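Local coordinates for protein S100-A5 (Homo sapiens, PDB 6WN7) that binds calcium, copper and zinc as an EF-hand homodimer of the S100 family, calcium and copper competing for the same sites, and recognises peptides with low specificity, at the interface of chains A and B. Sequence-based numbering; all coordinates share one arbitrary frame. Chains: chain A/B, Protein S100-A5.

Contact 1: the interface of chains A and B. Residues chain A 83-84, 87; chain B 16, 19-20, 72-73, 76.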
ATOM      1  N   SER A  83       0.924  -3.286  -7.246  0.60 12.83           N
ATOM      2  CA  SER A  83       0.551  -4.424  -6.414  0.60 12.87           C
ATOM      3  C   SER A  83      -0.512  -5.266  -7.087  0.60 12.62           C
ATOM      4  O   SER A  83      -0.438  -6.495  -7.079  0.60 12.48           O
ATOM      5  CB  SER A  83       0.004  -3.916  -5.080  0.60 13.05           C
ATOM      6  OG  SER A  83       1.049  -3.646  -4.180  0.60 15.91           O
ATOM      7  N   MET A  84      -1.512  -4.612  -7.671  1.00 14.37           N
ATOM      8  CA  MET A  84      -2.605  -5.329  -8.308  1.00 12.85           C
ATOM      9  C   MET A  84      -2.140  -6.091  -9.536  1.00 12.55           C
ATOM     10  O   MET A  84      -2.656  -7.171  -9.825  1.00 15.28           O
ATOM     11  CB  MET A  84      -3.701  -4.343  -8.690  1.00 13.73           C
ATOM     12  CG  MET A  84      -4.485  -3.844  -7.509  1.00 16.01           C
ATOM     13  SD  MET A  84      -5.840  -2.786  -8.038  1.00 20.84           S
ATOM     14  CE  MET A  84      -6.578  -2.342  -6.468  1.00 18.96           C
ATOM     15  N   ASN A  87      -0.979  -9.138  -8.001  1.00 14.19           N
ATOM     16  CA  ASN A  87      -2.104  -9.846  -7.398  1.00 11.50           C
ATOM     17  C   ASN A  87      -2.996 -10.479  -8.449  1.00 11.50           C
ATOM     18  O   ASN A  87      -3.551 -11.558  -8.224  1.00 14.54           O
ATOM     19  CB  ASN A  87      -2.938  -8.901  -6.537  1.00 12.14           C
ATOM     20  CG  ASN A  87      -3.997  -9.626  -5.740  1.00 13.14           C
ATOM     21  OD1 ASN A  87      -3.683 -10.387  -4.831  1.00 16.08           O
ATOM     22  ND2 ASN A  87      -5.256  -9.404  -6.083  1.00 11.94           N
TER
ATOM     23  N   VAL B  16       0.973  -8.379  -1.233  1.00 11.47           N
ATOM     24  CA  VAL B  16       0.183  -9.398  -1.913  1.00 12.33           C
ATOM     25  C   VAL B  16       0.195 -10.711  -1.142  1.00 11.42           C
ATOM     26  O   VAL B  16      -0.848 -11.290  -0.852  1.00 11.35           O
ATOM     27  CB  VAL B  16       0.710  -9.583  -3.358  1.00 13.87           C
ATOM     28  CG1 VAL B  16      -0.042 -10.701  -4.093  1.00 11.49           C
ATOM     29  CG2 VAL B  16       0.659  -8.244  -4.127  1.00 14.17           C
ATOM     30  N   PHE B  19      -1.855 -10.672   2.188  1.00 11.24           N
ATOM     31  CA  PHE B  19      -3.284 -10.824   1.921  1.00 11.18           C
ATOM     32  C   PHE B  19      -3.624 -12.285   1.711  1.00 11.17           C
ATOM     33  O   PHE B  19      -4.516 -12.825   2.357  1.00 11.12           O
ATOM     34  CB  PHE B  19      -3.648  -9.999   0.684  1.00 11.18           C
ATOM     35  CG  PHE B  19      -5.076 -10.103   0.275  1.00 11.12           C
ATOM     36  CD1 PHE B  19      -6.054  -9.359   0.900  1.00 11.08           C
ATOM     37  CD2 PHE B  19      -5.450 -10.941  -0.743  1.00 11.99           C
ATOM     38  CE1 PHE B  19      -7.381  -9.456   0.506  1.00 11.03           C
ATOM     39  CE2 PHE B  19      -6.774 -11.040  -1.122  1.00 11.08           C
ATOM     40  CZ  PHE B  19      -7.733 -10.293  -0.502  1.00 11.03           C
ATOM     41  N   HIS B  20      -2.873 -12.949   0.829  1.00 12.38           N
ATOM     42  CA  HIS B  20      -3.183 -14.315   0.417  1.00 11.22           C
ATOM     43  C   HIS B  20      -2.920 -15.326   1.521  1.00 11.23           C
ATOM     44  O   HIS B  20      -3.635 -16.324   1.610  1.00 11.89           O
ATOM     45  CB  HIS B  20      -2.418 -14.632  -0.862  1.00 11.29           C
ATOM     46  CG  HIS B  20      -3.062 -14.050  -2.083  1.00 11.28           C
ATOM     47  ND1 HIS B  20      -4.079 -14.681  -2.767  1.00 11.58           N
ATOM     48  CD2 HIS B  20      -2.863 -12.874  -2.720  1.00 11.30           C
ATOM     49  CE1 HIS B  20      -4.475 -13.920  -3.767  1.00 11.25           C
ATOM     50  NE2 HIS B  20      -3.739 -12.827  -3.773  1.00 11.28           N
ATOM     51  N   PHE B  72      -9.013  -7.757  -2.744  1.00 11.05           N
ATOM     52  CA  PHE B  72      -7.748  -7.045  -2.662  1.00 11.10           C
ATOM     53  C   PHE B  72      -7.931  -5.543  -2.853  1.00 11.11           C
ATOM     54  O   PHE B  72      -7.206  -4.750  -2.259  1.00 12.11           O
ATOM     55  CB  PHE B  72      -6.745  -7.606  -3.661  1.00 11.16           C
ATOM     56  CG  PHE B  72      -5.381  -7.013  -3.516  1.00 11.22           C
ATOM     57  CD1 PHE B  72      -4.530  -7.453  -2.533  1.00 12.62           C
ATOM     58  CD2 PHE B  72      -4.952  -6.004  -4.350  1.00 11.58           C
ATOM     59  CE1 PHE B  72      -3.293  -6.900  -2.390  1.00 12.45           C
ATOM     60  CE2 PHE B  72      -3.713  -5.454  -4.203  1.00 11.78           C
ATOM     61  CZ  PHE B  72      -2.887  -5.897  -3.217  1.00 11.33           C
ATOM     62  N   LYS B  73      -8.890  -5.125  -3.665  1.00 11.60           N
ATOM     63  CA  LYS B  73      -9.077  -3.694  -3.881  1.00 12.58           C
ATOM     64  C   LYS B  73      -9.597  -3.004  -2.628  1.00 12.04           C
ATOM     65  O   LYS B  73      -9.117  -1.934  -2.250  1.00 13.40           O
ATOM     66  CB  LYS B  73     -10.048  -3.470  -5.023  1.00 13.74           C
ATOM     67  CG  LYS B  73     -10.507  -2.051  -5.156  1.00 17.67           C
ATOM     68  CD  LYS B  73     -11.165  -1.834  -6.492  1.00 21.12           C
ATOM     69  CE  LYS B  73     -11.806  -0.478  -6.538  1.00 28.51           C
ATOM     70  NZ  LYS B  73     -12.715  -0.321  -7.707  1.00 35.07           N
ATOM     71  N   SER B  76      -6.870  -2.874  -0.142  1.00 12.04           N
ATOM     72  CA  SER B  76      -5.871  -1.868  -0.443  1.00 12.59           C
ATOM     73  C   SER B  76      -6.175  -0.531   0.209  1.00 11.19           C
ATOM     74  O   SER B  76      -5.258   0.278   0.388  1.00 11.42           O
ATOM     75  CB  SER B  76      -5.836  -1.730  -1.948  1.00 14.42           C
ATOM     76  OG  SER B  76      -5.535  -2.978  -2.527  1.00 17.49           O
TER
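The carboxamide of A:Asn87 lies between the ring of B:Phe72 and the imidazole of B:His20. CG stands anti to the backbone N (chi1 -172°), and CB, the first atom of the side chain, passes between the rim of the phenyl ring and CG1 of B:Val16. Further out, CG sits over one face of B:Phe72, 3.7 Å from the ring atom CG, with the amide plane turned 20° from the ring so that the two flat groups stack. At the tip the branches part. The amide nitrogen ND2 lies 3.4 Å from CB of B:Phe72, while the carbonyl oxygen OD1 accepts a somewhat bent hydrogen bond from NE2 of B:His20 at 2.7 Å. OD1 lies close to the imidazole plane, but NE2 stands tilted 26° from the carbonyl plane. An alanine here would probably leave NE2 of B:His20 without this acceptor and uncover the stacked face of B:Phe72. At the edge of that ring, CG of A:Met84 meets CE2 of B:Phe72 at 3.8 Å. The terminal methyl CE of A:Met84 rests 3.8 Å from CA of B:Lys73. B:Ser76 OG lies over the opposite ring face. The patch fastens the end of helix 72-88 of one subunit to helices 7-23 and 72-93 of the other, supporting the homodimer.

Contact 2: the interface of chains A and B. Residues chain A 18, 40, 43-46; chain B 6-9, 12.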
ATOM      1  N   THR A  18      10.692   5.385   0.676  1.00 16.76           N
ATOM      2  CA  THR A  18      11.079   5.453  -0.733  1.00 14.91           C
ATOM      3  C   THR A  18      10.550   6.715  -1.411  1.00 12.39           C
ATOM      4  O   THR A  18      11.244   7.324  -2.229  1.00 16.12           O
ATOM      5  CB  THR A  18      10.584   4.190  -1.436  1.00 14.60           C
ATOM      6  OG1 THR A  18      11.087   3.047  -0.746  1.00 13.86           O
ATOM      7  CG2 THR A  18      11.064   4.150  -2.852  1.00 19.56           C
ATOM      8  N   LEU A  40      12.778   7.492  -9.239  1.00 15.16           N
ATOM      9  CA  LEU A  40      12.332   6.398  -8.371  1.00 14.51           C
ATOM     10  C   LEU A  40      11.943   5.166  -9.185  1.00 12.85           C
ATOM     11  O   LEU A  40      12.267   4.031  -8.816  1.00 15.03           O
ATOM     12  CB  LEU A  40      11.133   6.864  -7.536  1.00 14.48           C
ATOM     13  CG  LEU A  40      10.624   5.938  -6.431  1.00 13.76           C
ATOM     14  CD1 LEU A  40       9.889   6.777  -5.381  1.00 15.07           C
ATOM     15  CD2 LEU A  40       9.724   4.847  -6.954  1.00 14.81           C
ATOM     16  N   LYS A  43      15.240   3.506 -10.557  1.00 16.58           N
ATOM     17  CA  LYS A  43      16.135   2.944  -9.565  1.00 16.43           C
ATOM     18  C   LYS A  43      15.478   1.926  -8.650  1.00 18.14           C
ATOM     19  O   LYS A  43      16.145   0.973  -8.239  1.00 19.80           O
ATOM     20  CB  LYS A  43      16.730   4.082  -8.742  1.00 16.02           C
ATOM     21  CG  LYS A  43      17.859   4.794  -9.483  1.00 16.67           C
ATOM     22  N   GLU A  44      14.186   2.080  -8.340  1.00 15.73           N
ATOM     23  CA  GLU A  44      13.528   1.238  -7.357  1.00 14.39           C
ATOM     24  C   GLU A  44      12.608   0.196  -7.947  1.00 12.71           C
ATOM     25  O   GLU A  44      12.205  -0.726  -7.237  1.00 14.25           O
ATOM     26  CB  GLU A  44      12.710   2.104  -6.385  1.00 17.49           C
ATOM     27  CG  GLU A  44      13.545   3.099  -5.613  1.00 19.18           C
ATOM     28  CD  GLU A  44      14.640   2.428  -4.830  1.00 20.71           C
ATOM     29  OE1 GLU A  44      14.400   1.342  -4.268  1.00 21.68           O
ATOM     30  OE2 GLU A  44      15.741   2.987  -4.785  1.00 21.28           O
ATOM     31  N   LEU A  45      12.254   0.321  -9.195  1.00 12.76           N
ATOM     32  CA  LEU A  45      11.339  -0.607  -9.815  1.00 14.68           C
ATOM     33  C   LEU A  45      11.995  -1.206 -11.047  1.00 16.26           C
ATOM     34  O   LEU A  45      13.124  -0.889 -11.407  1.00 17.13           O
ATOM     35  CB  LEU A  45      10.016   0.078 -10.146  1.00 15.14           C
ATOM     36  CG  LEU A  45       9.290   0.681  -8.934  1.00 13.85           C
ATOM     37  CD1 LEU A  45       8.083   1.406  -9.484  1.00 13.08           C
ATOM     38  CD2 LEU A  45       8.964  -0.390  -7.888  1.00 16.03           C
ATOM     39  N   SER A  46      11.272  -2.100 -11.685  1.00 18.16           N
ATOM     40  CA  SER A  46      11.770  -2.837 -12.828  1.00 21.52           C
ATOM     41  C   SER A  46      10.797  -2.620 -13.969  1.00 26.16           C
ATOM     42  O   SER A  46      10.031  -3.515 -14.325  1.00 31.34           O
ATOM     43  CB  SER A  46      11.915  -4.276 -12.466  1.00 20.28           C
ATOM     44  OG  SER A  46      13.046  -4.453 -11.636  1.00 22.15           O
TER
ATOM     45  N   THR B   6      14.580  -5.024  -5.205  1.00 15.10           N
ATOM     46  CA  THR B   6      14.758  -3.806  -4.419  1.00 13.54           C
ATOM     47  C   THR B   6      13.925  -3.913  -3.149  1.00 13.69           C
ATOM     48  O   THR B   6      12.998  -4.717  -3.084  1.00 15.13           O
ATOM     49  CB  THR B   6      14.323  -2.542  -5.159  1.00 14.09           C
ATOM     50  OG1 THR B   6      12.909  -2.537  -5.359  1.00 13.09           O
ATOM     51  CG2 THR B   6      15.004  -2.428  -6.487  1.00 17.02           C
ATOM     52  N   PRO B   7      14.213  -3.093  -2.130  1.00 14.21           N
ATOM     53  CA  PRO B   7      13.304  -3.053  -0.971  1.00 13.64           C
ATOM     54  C   PRO B   7      11.886  -2.674  -1.346  1.00 12.30           C
ATOM     55  O   PRO B   7      10.944  -3.282  -0.853  1.00 12.20           O
ATOM     56  CB  PRO B   7      13.948  -2.019  -0.039  1.00 12.45           C
ATOM     57  CG  PRO B   7      15.320  -1.865  -0.526  1.00 14.35           C
ATOM     58  CD  PRO B   7      15.313  -2.132  -1.987  1.00 13.89           C
ATOM     59  N   LEU B   8      11.699  -1.693  -2.221  1.00 13.27           N
ATOM     60  CA  LEU B   8      10.343  -1.335  -2.615  1.00 12.98           C
ATOM     61  C   LEU B   8       9.657  -2.477  -3.360  1.00 13.68           C
ATOM     62  O   LEU B   8       8.452  -2.695  -3.190  1.00 14.23           O
ATOM     63  CB  LEU B   8      10.359  -0.062  -3.448  1.00 13.12           C
ATOM     64  CG  LEU B   8       8.970   0.352  -3.936  1.00 14.06           C
ATOM     65  CD1 LEU B   8       8.009   0.619  -2.770  1.00 13.65           C
ATOM     66  CD2 LEU B   8       9.120   1.550  -4.846  1.00 13.51           C
ATOM     67  N   GLU B   9      10.403  -3.221  -4.195  1.00 15.22           N
ATOM     68  CA  GLU B   9       9.785  -4.332  -4.904  1.00 12.25           C
ATOM     69  C   GLU B   9       9.392  -5.432  -3.944  1.00 12.17           C
ATOM     70  O   GLU B   9       8.316  -6.015  -4.067  1.00 12.08           O
ATOM     71  CB  GLU B   9      10.700  -4.876  -5.992  1.00 15.10           C
ATOM     72  CG  GLU B   9      10.861  -3.950  -7.192  1.00 14.73           C
ATOM     73  CD  GLU B   9      11.835  -4.483  -8.223  1.00 15.19           C
ATOM     74  OE1 GLU B   9      11.444  -4.581  -9.388  1.00 17.95           O
ATOM     75  OE2 GLU B   9      12.987  -4.800  -7.888  1.00 16.12           O
ATOM     76  N   LEU B  12       6.106  -4.379  -2.055  1.00 11.85           N
ATOM     77  CA  LEU B  12       4.872  -4.591  -2.796  1.00 12.79           C
ATOM     78  C   LEU B  12       4.532  -6.074  -2.902  1.00 11.76           C
ATOM     79  O   LEU B  12       3.354  -6.454  -2.840  1.00 11.95           O
ATOM     80  CB  LEU B  12       5.010  -3.960  -4.174  1.00 12.96           C
ATOM     81  CG  LEU B  12       5.250  -2.458  -4.172  1.00 11.90           C
ATOM     82  CD1 LEU B  12       5.635  -2.025  -5.541  1.00 15.45           C
ATOM     83  CD2 LEU B  12       4.003  -1.756  -3.722  1.00 15.02           C
TER
HETATM   84  O   HOH W   1       9.010  -3.256 -10.622  1.00 20.70           O
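B:Thr6 holds its hydroxyl OG1 between its own backbone N and carbonyl carbon (chi1 67°), facing the end of helix 34-44 of chain A, and B:Glu9 sends an extended chain from a CG anti to the carbonyl carbon (chi1 -71°) toward A:Ser46. OG1 of B:Thr6 donates to the backbone O of A:Glu44 at 2.7 Å, approaching from outside the carbonyl plane. The same hydroxyl accepts from the backbone N of B:Glu9 at 2.8 Å, and OE2 of B:Glu9 takes the backbone N of B:Thr6 through its anti lone pair. This reciprocal pair is a capping box, with B:Thr6 as N-cap of helix 7-23, and it helps to fix the rotation of the carboxylate. OE1 receives OG of A:Ser46 at 2.8 Å, on its syn side but 22° out of the carboxylate plane. A:Ser46 is engineered, and the natural cysteine may not make this bond in the same way. A water joins the same OE1, at 3.0 Å, to the backbone N of A:Ser46. Beside this polar cluster, the branch CD2 of B:Leu8 enters a group of carbons from chain A: CD2 of A:Leu45 at 3.6 Å, CG2 of A:Thr18 at 3.8 Å, and, more loosely, CB of A:Glu44 and CD2 of A:Leu40. In the fold, the site joins B:Thr6 and the first turn of helix 7-23 in chain B to the end of helix 34-44 and the following loop in chain A, with helix 7-23 of chain A flanking the leucine.

Contact 3: the interface of chains A and B. Residues chain A 7-8, 11-12, 15; chain B 11, 14-15, 75, 79.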
ATOM      1  N   PRO A   7       6.619  -8.134   9.237  1.00 16.09           N
ATOM      2  CA  PRO A   7       6.976  -8.018   7.811  1.00 15.91           C
ATOM      3  C   PRO A   7       6.134  -7.009   7.061  1.00 12.63           C
ATOM      4  O   PRO A   7       6.639  -6.336   6.165  1.00 13.55           O
ATOM      5  CB  PRO A   7       6.748  -9.439   7.268  1.00 16.46           C
ATOM      6  CG  PRO A   7       6.802 -10.307   8.438  1.00 16.53           C
ATOM      7  CD  PRO A   7       6.320  -9.524   9.619  1.00 16.64           C
ATOM      8  N   LEU A   8       4.850  -6.912   7.392  1.00 13.52           N
ATOM      9  CA  LEU A   8       3.977  -5.952   6.738  1.00 11.54           C
ATOM     10  C   LEU A   8       4.304  -4.531   7.174  1.00 12.08           C
ATOM     11  O   LEU A   8       4.265  -3.594   6.371  1.00 11.81           O
ATOM     12  CB  LEU A   8       2.532  -6.276   7.071  1.00 11.45           C
ATOM     13  CG  LEU A   8       1.535  -5.302   6.474  1.00 15.24           C
ATOM     14  CD1 LEU A   8       1.429  -5.483   4.974  1.00 14.57           C
ATOM     15  CD2 LEU A   8       0.186  -5.471   7.175  1.00 17.19           C
ATOM     16  N   ALA A  11       7.358  -3.432   5.334  1.00 14.57           N
ATOM     17  CA  ALA A  11       6.971  -3.128   3.967  1.00 11.78           C
ATOM     18  C   ALA A  11       6.365  -1.747   3.859  1.00 11.76           C
ATOM     19  O   ALA A  11       6.775  -0.945   3.021  1.00 11.81           O
ATOM     20  CB  ALA A  11       5.950  -4.160   3.501  1.00 12.47           C
ATOM     21  N   LEU A  12       5.346  -1.467   4.663  1.00 11.69           N
ATOM     22  CA  LEU A  12       4.682  -0.166   4.598  1.00 11.67           C
ATOM     23  C   LEU A  12       5.647   0.963   4.920  1.00 11.74           C
ATOM     24  O   LEU A  12       5.515   2.055   4.386  1.00 11.77           O
ATOM     25  CB  LEU A  12       3.498  -0.136   5.559  1.00 11.60           C
ATOM     26  CG  LEU A  12       2.350  -1.080   5.200  1.00 11.51           C
ATOM     27  CD1 LEU A  12       1.496  -1.397   6.360  1.00 11.45           C
ATOM     28  CD2 LEU A  12       1.505  -0.449   4.119  1.00 12.76           C
ATOM     29  N   MET A  15       7.616   1.619   1.750  0.50 11.95           N
ATOM     30  CA  MET A  15       6.827   2.390   0.801  0.50 12.61           C
ATOM     31  C   MET A  15       6.899   3.873   1.120  0.50 13.13           C
ATOM     32  O   MET A  15       7.017   4.707   0.214  0.50 13.39           O
ATOM     33  CB  MET A  15       5.378   1.927   0.830  0.50 12.94           C
ATOM     34  CG  MET A  15       5.203   0.513   0.329  0.50 14.57           C
ATOM     35  SD  MET A  15       3.587  -0.143   0.753  0.50 16.15           S
ATOM     36  CE  MET A  15       4.030  -1.730   1.377  0.50 13.73           C
TER
ATOM     37  N   ALA B  11       8.604  -5.002  -0.879  1.00 12.35           N
ATOM     38  CA  ALA B  11       7.510  -4.466  -0.075  1.00 11.90           C
ATOM     39  C   ALA B  11       6.176  -4.676  -0.764  1.00 11.82           C
ATOM     40  O   ALA B  11       5.213  -5.112  -0.139  1.00 11.73           O
ATOM     41  CB  ALA B  11       7.738  -2.980   0.187  1.00 11.92           C
ATOM     42  N   THR B  14       5.180  -8.192  -0.624  1.00 11.72           N
ATOM     43  CA  THR B  14       4.690  -8.531   0.704  1.00 11.66           C
ATOM     44  C   THR B  14       3.231  -8.127   0.876  1.00 11.62           C
ATOM     45  O   THR B  14       2.455  -8.850   1.510  1.00 12.07           O
ATOM     46  CB  THR B  14       5.626  -7.883   1.729  1.00 13.58           C
ATOM     47  OG1 THR B  14       6.846  -8.649   1.779  1.00 13.79           O
ATOM     48  CG2 THR B  14       5.010  -7.777   3.112  1.00 11.63           C
ATOM     49  N   MET B  15       2.828  -6.999   0.300  1.00 11.67           N
ATOM     50  CA  MET B  15       1.426  -6.613   0.369  1.00 11.47           C
ATOM     51  C   MET B  15       0.542  -7.729  -0.150  1.00 11.42           C
ATOM     52  O   MET B  15      -0.525  -7.995   0.403  1.00 12.13           O
ATOM     53  CB  MET B  15       1.175  -5.369  -0.492  1.00 16.17           C
ATOM     54  CG  MET B  15       1.903  -4.130  -0.077  1.00 16.96           C
ATOM     55  SD  MET B  15       1.508  -3.644   1.597  1.00 21.15           S
ATOM     56  CE  MET B  15       2.879  -4.397   2.436  1.00 21.64           C
ATOM     57  N   TYR B  75      -9.203  -4.219   0.407  0.60 12.41           N
ATOM     58  CA  TYR B  75      -8.095  -4.343   1.360  0.60 12.07           C
ATOM     59  C   TYR B  75      -7.012  -3.314   1.097  0.60 11.09           C
ATOM     60  O   TYR B  75      -6.293  -2.917   2.012  0.60 12.53           O
ATOM     61  CB  TYR B  75      -7.529  -5.771   1.290  0.60 11.68           C
ATOM     62  CG  TYR B  75      -6.078  -6.004   1.706  0.60 11.86           C
ATOM     63  CD1 TYR B  75      -5.762  -6.439   2.991  0.60 11.80           C
ATOM     64  CD2 TYR B  75      -5.036  -5.857   0.800  0.60 11.14           C
ATOM     65  CE1 TYR B  75      -4.440  -6.681   3.377  0.60 12.04           C
ATOM     66  CE2 TYR B  75      -3.710  -6.098   1.171  0.60 13.05           C
ATOM     67  CZ  TYR B  75      -3.410  -6.520   2.464  0.60 13.79           C
ATOM     68  OH  TYR B  75      -2.087  -6.784   2.844  0.60 13.39           O
ATOM     69  N   LEU B  79      -4.528  -0.801   3.709  1.00 12.16           N
ATOM     70  CA  LEU B  79      -3.094  -0.560   3.597  1.00 13.33           C
ATOM     71  C   LEU B  79      -2.792   0.927   3.464  1.00 11.80           C
ATOM     72  O   LEU B  79      -1.837   1.432   4.055  1.00 11.99           O
ATOM     73  CB  LEU B  79      -2.524  -1.314   2.392  1.00 15.16           C
ATOM     74  CG  LEU B  79      -2.504  -2.844   2.415  1.00 13.58           C
ATOM     75  CD1 LEU B  79      -1.923  -3.374   1.121  1.00 13.28           C
ATOM     76  CD2 LEU B  79      -1.716  -3.338   3.577  1.00 13.75           C
TER
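A:Ala11 and B:Thr14 meet methyl to methyl in a patch whose side-chain contacts are apolar, CB of the alanine lying 3.8 Å from CG2 of the threonine. Among the other contacts between carbons, the methyl CB of B:Ala11 rests 3.9 Å from CA of A:Ala11, which probably lets the two helices come close, and CD1 of A:Leu8 stands 4.1 Å from CD2 of B:Leu79. Thioether contacts make a second group. B:Met15 bends at chi2 (-59°) and again at chi3 (96°), which turns its tip across A:Leu8 at about a right angle. SD of B:Met15 lies 3.8 Å from CD1 of A:Leu8 and 4.1 Å from CD2 of A:Leu12. A:Met15 reaches toward B:Met15 tip to tip, but the modelled approach of the two CE methyls is too close to be reliable. The same holds for A:Leu8 CD1 against B:Met15 CE, and the tight approach of that methyl to CB of A:Ala11 is doubtful as well. Methyls set against backbone carbonyl oxygens are the third kind. CG2 of B:Thr14, anti to its own backbone N, touches O of A:Pro7 at 3.7 Å, and CD2 of A:Leu12 lies 3.8 Å from O of B:Leu79. In the fold, the first and last helices of each subunit form the four-helix bundle typical of S100 dimers, and here its two copies of helix 7-23 pack together, bordered by helix 72-93 of chain B.

Helix 7-23 of chain B runs through all three contacts: its start, with B:Thr6 just before it, enters contact 2, its middle contact 3, and B:Val16, B:Phe19 and B:His20 contact 1. The C-alpha centres lie about 17 Å apart for contacts 1 and 2, 10 Å for contacts 1 and 3, and 13 Å for contacts 2 and 3. Contacts 1 and 3 share helix 72-93 of chain B; contacts 2 and 3 share helix 7-23 of chain A. Apolar contact 3 is thus flanked by polar ties, B:Thr6 to A:Glu44 and A:Asn87 to B:His20. Each patch recurs with the chains exchanged, although some side chains, such as Met15, differ.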